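Local coordinates for aminopeptidase N family protein (Idiomarina loihiensis L2TR, PDB 4FGM), which probably acts as a zinc-dependent aminopeptidase of the M61 family, cleaving residues from the N-terminal end of peptides, at residues F215-F220 with L408-G413; C271-F276 with M309-D314; S278-T283 with W304-M309. All blocks are in the same frame, centred on the assembly; numbering follows the deposited sequence.

Interaction 1. Residues F215-F220 with L408-G413; sequences FEEAPF and LWHEFG
With CG anti to the backbone N (chi1 -177°), Trp-409 meets Phe-215, whose own CG lies anti to the carbonyl carbon. The two form an offset edge-to-face stack: the rim of Phe-215 turns toward the face of the indole's five-membered ring, planes 78° apart, and Phe-215 CD2 comes 3.7 Å from Trp-409 CB. The benzo end of the indole reaches the loop after helix 197-215. There the extended chain of Glu-217 crosses it at about a right angle, and Pro-219 CB sits 3.9 Å from Trp-409 CZ2. Trp-409 NE1 is hydrogen-bonded to Thr-283 OG1. His-410, with Trp-409 CE3 over the centre of one ring face, donates from NE2 to Phe-215 O at 2.9 Å. The donor stands nearly along the C=O axis, but the bond bends to 144° at the hydrogen, the oxygen being tilted from the imidazole plane. A leucine in place of His-410 would probably leave Phe-215 O, at the last turn of helix 197-215, without this donor and the turn less firmly tied to helix 401-413. Glu-217 OE1 lies in the imidazole plane 3.3 Å from His-410 CE1, but its salt bridge to Lys-414 would probably weaken any pull toward a protonated histidine.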
loop_
_atom_site.group_PDB
_atom_site.type_symbol
_atom_site.label_atom_id
_atom_site.label_comp_id
_atom_site.label_asym_id
_atom_site.label_seq_id
_atom_site.Cartn_x
_atom_site.Cartn_y
_atom_site.Cartn_z
ATOM N N PHE A 215 4.993 -9.370 -18.649
ATOM C CA PHE A 215 6.433 -9.171 -18.607
ATOM C C PHE A 215 7.146 -10.282 -19.369
ATOM O O PHE A 215 8.342 -10.184 -19.655
ATOM C CB PHE A 215 6.927 -9.136 -17.158
ATOM C CG PHE A 215 6.451 -7.942 -16.387
ATOM C CD1 PHE A 215 5.262 -7.988 -15.671
ATOM C CD2 PHE A 215 7.184 -6.758 -16.395
ATOM C CE1 PHE A 215 4.806 -6.868 -14.976
ATOM C CE2 PHE A 215 6.740 -5.634 -15.705
ATOM C CZ PHE A 215 5.548 -5.689 -14.992
ATOM N N GLU A 216 6.399 -11.334 -19.689
ATOM C CA GLU A 216 6.939 -12.476 -20.416
ATOM C C GLU A 216 8.024 -13.182 -19.614
ATOM O O GLU A 216 8.760 -14.002 -20.150
ATOM C CB GLU A 216 7.506 -12.017 -21.763
ATOM C CG GLU A 216 6.448 -11.534 -22.735
ATOM C CD GLU A 216 7.033 -11.000 -24.026
ATOM O OE1 GLU A 216 8.203 -11.318 -24.331
ATOM O OE2 GLU A 216 6.315 -10.270 -24.742
ATOM N N GLU A 217 8.103 -12.867 -18.326
ATOM C CA GLU A 217 9.110 -13.448 -17.451
ATOM C C GLU A 217 8.793 -13.129 -15.992
ATOM O O GLU A 217 8.274 -12.055 -15.693
ATOM C CB GLU A 217 10.479 -12.876 -17.814
ATOM C CG GLU A 217 11.644 -13.500 -17.082
ATOM C CD GLU A 217 12.976 -13.100 -17.687
ATOM O OE1 GLU A 217 13.036 -12.949 -18.926
ATOM O OE2 GLU A 217 13.964 -12.956 -16.933
ATOM N N ALA A 218 9.105 -14.057 -15.091
ATOM C CA ALA A 218 8.867 -13.853 -13.665
ATOM C C ALA A 218 10.207 -13.788 -12.939
ATOM O O ALA A 218 11.086 -14.609 -13.179
ATOM C CB ALA A 218 8.028 -14.986 -13.109
ATOM N N PRO A 219 10.385 -12.807 -12.042
ATOM C CA PRO A 219 11.647 -12.675 -11.303
ATOM C C PRO A 219 11.782 -13.602 -10.095
ATOM O O PRO A 219 12.788 -13.572 -9.394
ATOM C CB PRO A 219 11.653 -11.202 -10.903
ATOM C CG PRO A 219 10.203 -10.943 -10.632
ATOM C CD PRO A 219 9.515 -11.639 -11.805
ATOM N N PHE A 220 10.770 -14.425 -9.854
ATOM C CA PHE A 220 10.786 -15.352 -8.723
ATOM C C PHE A 220 10.530 -16.781 -9.204
ATOM O O PHE A 220 10.098 -16.988 -10.338
ATOM C CB PHE A 220 9.707 -14.949 -7.705
ATOM C CG PHE A 220 8.384 -14.584 -8.338
ATOM C CD1 PHE A 220 8.013 -13.250 -8.488
ATOM C CD2 PHE A 220 7.520 -15.574 -8.799
ATOM C CE1 PHE A 220 6.804 -12.904 -9.102
ATOM C CE2 PHE A 220 6.310 -15.240 -9.418
ATOM C CZ PHE A 220 5.949 -13.901 -9.564
ATOM N N LEU A 408 10.726 -1.772 -20.107
ATOM C CA LEU A 408 11.478 -1.075 -19.069
ATOM C C LEU A 408 11.978 -2.079 -18.042
ATOM O O LEU A 408 13.068 -1.924 -17.495
ATOM C CB LEU A 408 10.619 -0.013 -18.379
ATOM C CG LEU A 408 10.437 1.305 -19.138
ATOM C CD1 LEU A 408 9.435 2.188 -18.407
ATOM C CD2 LEU A 408 11.775 2.011 -19.260
ATOM N N TRP A 409 11.189 -3.119 -17.789
ATOM C CA TRP A 409 11.598 -4.121 -16.816
ATOM C C TRP A 409 12.797 -4.935 -17.299
ATOM O O TRP A 409 13.725 -5.190 -16.531
ATOM C CB TRP A 409 10.455 -5.083 -16.477
ATOM C CG TRP A 409 10.876 -6.050 -15.412
ATOM C CD1 TRP A 409 11.044 -5.784 -14.080
ATOM C CD2 TRP A 409 11.318 -7.397 -15.607
ATOM N NE1 TRP A 409 11.571 -6.876 -13.439
ATOM C CE2 TRP A 409 11.754 -7.881 -14.353
ATOM C CE3 TRP A 409 11.402 -8.240 -16.725
ATOM C CZ2 TRP A 409 12.259 -9.174 -14.181
ATOM C CZ3 TRP A 409 11.905 -9.524 -16.555
ATOM C CH2 TRP A 409 12.332 -9.976 -15.291
ATOM N N HIS A 410 12.777 -5.352 -18.560
ATOM C CA HIS A 410 13.890 -6.134 -19.100
ATOM C C HIS A 410 15.169 -5.309 -19.202
ATOM O O HIS A 410 16.271 -5.828 -19.030
ATOM C CB HIS A 410 13.529 -6.691 -20.474
ATOM C CG HIS A 410 12.625 -7.884 -20.418
ATOM N ND1 HIS A 410 13.060 -9.127 -20.013
ATOM C CD2 HIS A 410 11.309 -8.020 -20.706
ATOM C CE1 HIS A 410 12.052 -9.979 -20.055
ATOM N NE2 HIS A 410 10.978 -9.333 -20.471
ATOM N N GLU A 411 15.018 -4.015 -19.463
ATOM C CA GLU A 411 16.170 -3.137 -19.590
ATOM C C GLU A 411 16.799 -2.731 -18.267
ATOM O O GLU A 411 17.999 -2.901 -18.062
ATOM C CB GLU A 411 15.794 -1.866 -20.351
ATOM C CG GLU A 411 15.822 -1.997 -21.857
ATOM C CD GLU A 411 15.766 -0.648 -22.551
ATOM O OE1 GLU A 411 16.552 0.254 -22.175
ATOM O OE2 GLU A 411 14.941 -0.491 -23.476
ATOM N N PHE A 412 15.983 -2.200 -17.365
ATOM C CA PHE A 412 16.494 -1.712 -16.094
ATOM C C PHE A 412 16.161 -2.550 -14.872
ATOM O O PHE A 412 16.807 -2.405 -13.835
ATOM C CB PHE A 412 15.998 -0.282 -15.886
ATOM C CG PHE A 412 16.295 0.630 -17.042
ATOM C CD1 PHE A 412 17.592 1.090 -17.264
ATOM C CD2 PHE A 412 15.289 1.002 -17.929
ATOM C CE1 PHE A 412 17.882 1.911 -18.347
ATOM C CE2 PHE A 412 15.569 1.826 -19.021
ATOM C CZ PHE A 412 16.869 2.279 -19.230
ATOM N N GLY A 413 15.161 -3.419 -14.992
ATOM C CA GLY A 413 14.767 -4.247 -13.865
ATOM C C GLY A 413 15.488 -5.577 -13.779
ATOM O O GLY A 413 16.224 -5.836 -12.829
#

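Interaction 2. Residues C271-F276 with M309-D314; sequences CCHEYF and MTSYFD. With ZN (zinc ion), chain C; MAE (maleic acid), chain B.
His-273 and Asp-314 lie side by side and point the same way, and a hydrogen bond runs across from ring to carboxylate. His-273 ND1 donates to Asp-314 OD2 at 2.7 Å, 159° at the hydrogen; the oxygen lies in the imidazole plane and is approached on its anti side. Asp-314 holds CG in the crowded position between backbone N and carbonyl carbon, while His-273 sends CG anti to its backbone N (chi1 -176°). Thr-310 crosses the histidine at about a right angle: its CG2 sits over the centre of one ring face, 3.4 Å from the His-273 centroid in a CH-pi contact. The hydrogen bond at ND1 and the zinc, 2.3 Å from His-273 NE2, together fix the ring's rotation. The carboxylate would probably also polarise the imidazole and make it a stronger metal donor.

These residues belong to the HExxH zinc site of a gluzincin-type peptidase: His-273 and His-277 come from helix 262-277, Glu-307 is the third protein ligand, and the bound maleate adds its O2. Glu-274, from the same helix, lines the maleate pocket. The second helix, 308-320, brings up the outer shell; the two short axes approach to 8.6 Å at a crossing angle of 135°.

One turn on from His-273, Phe-276 slides past Thr-310 in the opposite direction and has Thr-310 OG1, itself hydrogen-bonded to Tyr-306 O, at its ring edge. Phe-313 CB lies over the Phe-276 face, 4.3 Å from the centroid. The two phenyl rings, 5.3 Å between centroids, tilt little against each other but are well displaced, touching through Phe-276 CZ and Phe-313 CD2 at 3.7 Å. One residue before the histidine, Cys-272 SG rests on the backbone of Asp-314, 3.6 Å from its CA.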
loop_
_atom_site.group_PDB
_atom_site.type_symbol
_atom_site.label_atom_id
_atom_site.label_comp_id
_atom_site.label_asym_id
_atom_site.label_seq_id
_atom_site.Cartn_x
_atom_site.Cartn_y
_atom_site.Cartn_z
ATOM N N CYS A 271 -4.160 -7.783 -4.136
ATOM C CA CYS A 271 -3.232 -8.854 -4.503
ATOM C C CYS A 271 -2.547 -8.527 -5.820
ATOM O O CYS A 271 -1.339 -8.702 -5.967
ATOM C CB CYS A 271 -3.961 -10.187 -4.647
ATOM S SG CYS A 271 -4.749 -10.763 -3.146
ATOM N N CYS A 272 -3.337 -8.050 -6.773
ATOM C CA CYS A 272 -2.833 -7.681 -8.085
ATOM C C CYS A 272 -1.779 -6.580 -7.945
ATOM O O CYS A 272 -0.789 -6.551 -8.675
ATOM C CB CYS A 272 -3.988 -7.185 -8.953
ATOM S SG CYS A 272 -3.534 -6.761 -10.631
ATOM N N HIS A 273 -2.009 -5.682 -6.992
ATOM C CA HIS A 273 -1.118 -4.562 -6.733
ATOM C C HIS A 273 0.241 -5.032 -6.178
ATOM O O HIS A 273 1.306 -4.625 -6.663
ATOM C CB HIS A 273 -1.791 -3.605 -5.739
ATOM C CG HIS A 273 -1.008 -2.362 -5.459
ATOM N ND1 HIS A 273 -1.279 -1.159 -6.076
ATOM C CD2 HIS A 273 0.041 -2.134 -4.633
ATOM C CE1 HIS A 273 -0.433 -0.241 -5.641
ATOM N NE2 HIS A 273 0.378 -0.806 -4.765
ATOM N N GLU A 274 0.210 -5.891 -5.163
ATOM C CA GLU A 274 1.455 -6.364 -4.570
ATOM C C GLU A 274 2.242 -7.243 -5.542
ATOM O O GLU A 274 3.466 -7.143 -5.632
ATOM C CB GLU A 274 1.163 -7.130 -3.279
ATOM C CG GLU A 274 0.371 -6.345 -2.227
ATOM C CD GLU A 274 0.916 -4.948 -1.974
ATOM O OE1 GLU A 274 2.131 -4.732 -2.148
ATOM O OE2 GLU A 274 0.132 -4.060 -1.586
ATOM N N TYR A 275 1.525 -8.093 -6.273
ATOM C CA TYR A 275 2.134 -8.997 -7.247
ATOM C C TYR A 275 2.880 -8.189 -8.310
ATOM O O TYR A 275 4.032 -8.480 -8.635
ATOM C CB TYR A 275 1.051 -9.852 -7.911
ATOM C CG TYR A 275 1.562 -11.098 -8.611
ATOM C CD1 TYR A 275 2.064 -12.177 -7.878
ATOM C CD2 TYR A 275 1.501 -11.217 -10.006
ATOM C CE1 TYR A 275 2.484 -13.338 -8.511
ATOM C CE2 TYR A 275 1.920 -12.378 -10.649
ATOM C CZ TYR A 275 2.406 -13.434 -9.899
ATOM O OH TYR A 275 2.784 -14.595 -10.523
ATOM N N PHE A 276 2.220 -7.166 -8.843
ATOM C CA PHE A 276 2.817 -6.310 -9.862
ATOM C C PHE A 276 4.118 -5.706 -9.339
ATOM O O PHE A 276 5.104 -5.553 -10.078
ATOM C CB PHE A 276 1.861 -5.172 -10.219
ATOM C CG PHE A 276 2.237 -4.431 -11.473
ATOM C CD1 PHE A 276 1.952 -4.974 -12.725
ATOM C CD2 PHE A 276 2.900 -3.210 -11.408
ATOM C CE1 PHE A 276 2.316 -4.311 -13.893
ATOM C CE2 PHE A 276 3.270 -2.533 -12.576
ATOM C CZ PHE A 276 2.980 -3.088 -13.823
HETATM N N MSE A 309 2.078 3.758 -11.538
HETATM C CA MSE A 309 1.812 2.746 -12.560
HETATM C C MSE A 309 1.084 1.559 -11.936
HETATM O O MSE A 309 0.107 1.039 -12.495
HETATM C CB MSE A 309 3.120 2.245 -13.197
HETATM C CG MSE A 309 4.021 3.319 -13.809
HETATM SE SE MSE A 309 3.211 4.398 -15.231
HETATM C CE MSE A 309 3.065 6.070 -14.282
ATOM N N THR A 310 1.571 1.136 -10.772
ATOM C CA THR A 310 0.985 0.008 -10.057
ATOM C C THR A 310 -0.463 0.306 -9.660
ATOM O O THR A 310 -1.321 -0.579 -9.680
ATOM C CB THR A 310 1.791 -0.312 -8.789
ATOM O OG1 THR A 310 3.189 -0.342 -9.112
ATOM C CG2 THR A 310 1.361 -1.664 -8.209
ATOM N N SER A 311 -0.731 1.562 -9.311
ATOM C CA SER A 311 -2.079 1.957 -8.917
ATOM C C SER A 311 -3.029 2.032 -10.102
ATOM O O SER A 311 -4.238 2.132 -9.922
ATOM C CB SER A 311 -2.060 3.293 -8.179
ATOM O OG SER A 311 -1.473 3.134 -6.900
ATOM N N TYR A 312 -2.484 1.990 -11.312
ATOM C CA TYR A 312 -3.318 2.009 -12.510
ATOM C C TYR A 312 -3.559 0.566 -12.933
ATOM O O TYR A 312 -4.674 0.180 -13.276
ATOM C CB TYR A 312 -2.620 2.759 -13.645
ATOM C CG TYR A 312 -3.203 2.479 -15.016
ATOM C CD1 TYR A 312 -4.467 2.949 -15.370
ATOM C CD2 TYR A 312 -2.480 1.746 -15.964
ATOM C CE1 TYR A 312 -4.999 2.703 -16.635
ATOM C CE2 TYR A 312 -2.999 1.495 -17.231
ATOM C CZ TYR A 312 -4.258 1.977 -17.562
ATOM O OH TYR A 312 -4.769 1.743 -18.819
ATOM N N PHE A 313 -2.509 -0.240 -12.887
ATOM C CA PHE A 313 -2.626 -1.631 -13.295
ATOM C C PHE A 313 -3.355 -2.559 -12.330
ATOM O O PHE A 313 -4.007 -3.504 -12.781
ATOM C CB PHE A 313 -1.238 -2.188 -13.646
ATOM C CG PHE A 313 -0.753 -1.765 -15.012
ATOM C CD1 PHE A 313 -1.390 -2.221 -16.162
ATOM C CD2 PHE A 313 0.322 -0.895 -15.150
ATOM C CE1 PHE A 313 -0.973 -1.804 -17.434
ATOM C CE2 PHE A 313 0.748 -0.470 -16.419
ATOM C CZ PHE A 313 0.102 -0.933 -17.561
ATOM N N ASP A 314 -3.281 -2.307 -11.022
ATOM C CA ASP A 314 -3.978 -3.199 -10.089
ATOM C C ASP A 314 -5.461 -3.352 -10.441
ATOM O O ASP A 314 -6.019 -4.442 -10.322
ATOM C CB ASP A 314 -3.816 -2.758 -8.616
ATOM C CG ASP A 314 -4.168 -1.292 -8.374
ATOM O OD1 ASP A 314 -4.972 -0.711 -9.135
ATOM O OD2 ASP A 314 -3.644 -0.726 -7.390
HETATM ZN ZN ZN C . 2.313 -0.050 -3.878
HETATM C C1 MAE B . 2.173 -0.003 -1.205
HETATM O O1 MAE B . 2.776 1.072 -1.550
HETATM O O2 MAE B . 2.416 -1.048 -1.851
HETATM C C2 MAE B . 1.270 0.058 -0.034
HETATM C C3 MAE B . 1.519 0.175 1.268
HETATM C C4 MAE B . 2.830 0.285 1.898
HETATM O O3 MAE B . 3.931 0.246 1.314
HETATM O O4 MAE B . 2.791 0.474 3.131
#

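Interaction 3. Residues S278-T283 with W304-M309; sequences SWNIKT and WFYEGM. With ZN (zinc ion), chain C; MAE (maleic acid), chain B.
The amide of Asn-280 comes obliquely against the rings of Phe-305 and Tyr-306, its plane turned 81° from the first and 49° from the second. The two rings are themselves set against each other: Phe-305 CD1 stands 3.6 Å above the centre of one Tyr-306 face, while Tyr-306 CG lies at the edge of Phe-305. On one face of Phe-305, CG of the selenomethionine Met-309 rests toward the rim. Asn-280 OD1 points at ring carbons, 2.9 Å from Tyr-306 CD1 and 3.3 Å from Phe-305 CE1. It is a buried carbonyl oxygen with no polar partner in the model, and its closeness to Tyr-306 CD1 is doubtful in detail at this resolution. Asn-280 ND2, by contrast, is hydrogen-bonded just outside the two segments, and it also passes 3.8 Å from Met-309 CB.

The next residue, Ile-281, adds the apolar part: its CD1 reaches Tyr-306 CG at 3.6 Å. Next in the chain after Tyr-306 is Glu-307, whose side chain bends at chi2 (-54°). Its OE1 binds zinc at 2.2 Å, and its OE2 stands 2.6 Å from maleate O1. Asn-280 and Ile-281 thus pack on the residue just before the third protein ligand of the HExxH-type zinc site, and Asn-280 O is hydrogen-bonded to ND1 of His-277, another of the ligands.

The 278-283 loop leaves helix 262-277 and is pressed against the junction of helices 303-306 and 308-320. Met-405 of helix 401-413 touches Asn-280, Phe-305 and Met-309, and Ile-281 leans on Glu-238 of strand 235-238.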
loop_
_atom_site.group_PDB
_atom_site.type_symbol
_atom_site.label_atom_id
_atom_site.label_comp_id
_atom_site.label_asym_id
_atom_site.label_seq_id
_atom_site.Cartn_x
_atom_site.Cartn_y
_atom_site.Cartn_z
ATOM N N SER A 278 6.237 -7.016 -7.698
ATOM C CA SER A 278 7.341 -7.976 -7.815
ATOM C C SER A 278 8.283 -7.496 -8.913
ATOM O O SER A 278 9.518 -7.656 -8.826
ATOM C CB SER A 278 6.819 -9.356 -8.196
ATOM O OG SER A 278 6.244 -9.979 -7.065
ATOM N N TRP A 279 7.698 -6.947 -9.973
ATOM C CA TRP A 279 8.507 -6.451 -11.073
ATOM C C TRP A 279 8.770 -4.977 -10.814
ATOM O O TRP A 279 9.915 -4.503 -10.872
ATOM C CB TRP A 279 7.755 -6.579 -12.391
ATOM C CG TRP A 279 7.634 -7.969 -12.882
ATOM C CD1 TRP A 279 8.477 -8.616 -13.753
ATOM C CD2 TRP A 279 6.594 -8.894 -12.565
ATOM N NE1 TRP A 279 8.012 -9.892 -14.004
ATOM C CE2 TRP A 279 6.858 -10.087 -13.292
ATOM C CE3 TRP A 279 5.458 -8.831 -11.743
ATOM C CZ2 TRP A 279 6.031 -11.203 -13.218
ATOM C CZ3 TRP A 279 4.629 -9.938 -11.667
ATOM C CH2 TRP A 279 4.917 -11.114 -12.406
ATOM N N ASN A 280 7.701 -4.257 -10.515
ATOM C CA ASN A 280 7.813 -2.830 -10.283
ATOM C C ASN A 280 8.062 -2.477 -8.825
ATOM O O ASN A 280 7.135 -2.581 -8.002
ATOM C CB ASN A 280 6.521 -2.197 -10.792
ATOM C CG ASN A 280 6.656 -0.724 -11.146
ATOM O OD1 ASN A 280 7.758 -0.202 -11.283
ATOM N ND2 ASN A 280 5.506 -0.052 -11.328
ATOM N N ILE A 281 9.328 -2.180 -8.520
ATOM C CA ILE A 281 9.847 -1.842 -7.194
ATOM C C ILE A 281 10.695 -2.866 -6.484
ATOM O O ILE A 281 11.507 -2.493 -5.621
ATOM C CB ILE A 281 8.748 -1.360 -6.206
ATOM C CG1 ILE A 281 9.382 -0.428 -5.162
ATOM C CG2 ILE A 281 8.230 -2.530 -5.390
ATOM C CD1 ILE A 281 10.123 0.730 -5.772
ATOM N N LYS A 282 10.478 -4.137 -6.792
ATOM C CA LYS A 282 11.275 -5.155 -6.138
ATOM C C LYS A 282 12.497 -5.454 -6.995
ATOM O O LYS A 282 13.583 -5.691 -6.448
ATOM C CB LYS A 282 10.485 -6.446 -5.912
ATOM C CG LYS A 282 9.575 -6.389 -4.680
ATOM C CD LYS A 282 10.076 -5.363 -3.666
ATOM C CE LYS A 282 11.034 -6.001 -2.707
ATOM N NZ LYS A 282 11.913 -4.954 -2.139
ATOM N N THR A 283 12.333 -5.463 -8.324
ATOM C CA THR A 283 13.463 -5.726 -9.217
ATOM C C THR A 283 13.770 -4.459 -10.007
ATOM O O THR A 283 14.914 -4.005 -10.038
ATOM C CB THR A 283 13.183 -6.909 -10.159
ATOM O OG1 THR A 283 11.834 -6.843 -10.641
ATOM C CG2 THR A 283 13.404 -8.222 -9.418
ATOM N N TRP A 304 5.935 8.273 -8.208
ATOM C CA TRP A 304 4.816 8.543 -9.114
ATOM C C TRP A 304 4.765 7.401 -10.118
ATOM O O TRP A 304 3.714 7.070 -10.672
ATOM C CB TRP A 304 5.016 9.862 -9.875
ATOM C CG TRP A 304 6.193 9.863 -10.827
ATOM C CD1 TRP A 304 7.466 10.305 -10.565
ATOM C CD2 TRP A 304 6.203 9.404 -12.186
ATOM N NE1 TRP A 304 8.261 10.150 -11.675
ATOM C CE2 TRP A 304 7.516 9.599 -12.682
ATOM C CE3 TRP A 304 5.234 8.849 -13.033
ATOM C CZ2 TRP A 304 7.880 9.260 -13.988
ATOM C CZ3 TRP A 304 5.597 8.512 -14.336
ATOM C CH2 TRP A 304 6.911 8.719 -14.799
ATOM N N PHE A 305 5.925 6.802 -10.354
ATOM C CA PHE A 305 6.025 5.703 -11.290
ATOM C C PHE A 305 5.882 4.363 -10.568
ATOM O O PHE A 305 5.047 3.526 -10.935
ATOM C CB PHE A 305 7.367 5.789 -12.040
ATOM C CG PHE A 305 7.645 4.610 -12.935
ATOM C CD1 PHE A 305 8.275 3.462 -12.433
ATOM C CD2 PHE A 305 7.252 4.633 -14.270
ATOM C CE1 PHE A 305 8.507 2.354 -13.255
ATOM C CE2 PHE A 305 7.476 3.534 -15.103
ATOM C CZ PHE A 305 8.107 2.387 -14.595
ATOM N N TYR A 306 6.680 4.169 -9.527
ATOM C CA TYR A 306 6.642 2.918 -8.789
ATOM C C TYR A 306 5.332 2.656 -8.056
ATOM O O TYR A 306 4.944 1.505 -7.861
ATOM C CB TYR A 306 7.856 2.844 -7.861
ATOM C CG TYR A 306 9.096 2.583 -8.674
ATOM C CD1 TYR A 306 9.266 1.359 -9.330
ATOM C CD2 TYR A 306 10.034 3.586 -8.899
ATOM C CE1 TYR A 306 10.333 1.146 -10.198
ATOM C CE2 TYR A 306 11.108 3.384 -9.770
ATOM C CZ TYR A 306 11.245 2.160 -10.419
ATOM O OH TYR A 306 12.265 1.957 -11.317
ATOM N N GLU A 307 4.644 3.716 -7.656
ATOM C CA GLU A 307 3.360 3.537 -6.999
ATOM C C GLU A 307 2.249 3.868 -7.993
ATOM O O GLU A 307 1.232 3.174 -8.046
ATOM C CB GLU A 307 3.246 4.421 -5.754
ATOM C CG GLU A 307 4.060 3.928 -4.559
ATOM C CD GLU A 307 3.751 2.485 -4.186
ATOM O OE1 GLU A 307 2.774 1.930 -4.717
ATOM O OE2 GLU A 307 4.481 1.909 -3.358
ATOM N N GLY A 308 2.466 4.915 -8.794
ATOM C CA GLY A 308 1.482 5.341 -9.780
ATOM C C GLY A 308 1.092 4.298 -10.814
ATOM O O GLY A 308 -0.097 3.990 -10.957
HETATM N N MSE A 309 2.078 3.758 -11.538
HETATM C CA MSE A 309 1.812 2.746 -12.560
HETATM C C MSE A 309 1.084 1.559 -11.936
HETATM O O MSE A 309 0.107 1.039 -12.495
HETATM C CB MSE A 309 3.120 2.245 -13.197
HETATM C CG MSE A 309 4.021 3.319 -13.809
HETATM SE SE MSE A 309 3.211 4.398 -15.231
HETATM C CE MSE A 309 3.065 6.070 -14.282
HETATM ZN ZN ZN C . 2.313 -0.050 -3.878
HETATM C C1 MAE B . 2.173 -0.003 -1.205
HETATM O O1 MAE B . 2.776 1.072 -1.550
HETATM O O2 MAE B . 2.416 -1.048 -1.851
HETATM C C2 MAE B . 1.270 0.058 -0.034
HETATM C C3 MAE B . 1.519 0.175 1.268
HETATM C C4 MAE B . 2.830 0.285 1.898
HETATM O O3 MAE B . 3.931 0.246 1.314
HETATM O O4 MAE B . 2.791 0.474 3.131
#

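From the N terminus, residues 215-220 leave helix 197-215 and pair with 408-413, so interaction 1 closes a loop of 187 residues. Inside that loop, interaction 2 joins helix 262-277 to helix 308-320, closing 32 residues, and interaction 3, nested within interaction 2, ties the 278-283 loop to 304-309 across 20 residues. Nothing crosses. Interactions 2 and 3 share Met-309, and both reach the same zinc and maleate. Interaction 1 lies farther out but touches both: Phe-215 packs on Phe-276, and Trp-279 stacks with Phe-215. Together they tie helix 401-413 and the segment leading into strand 222-230 to the helices of the metal site.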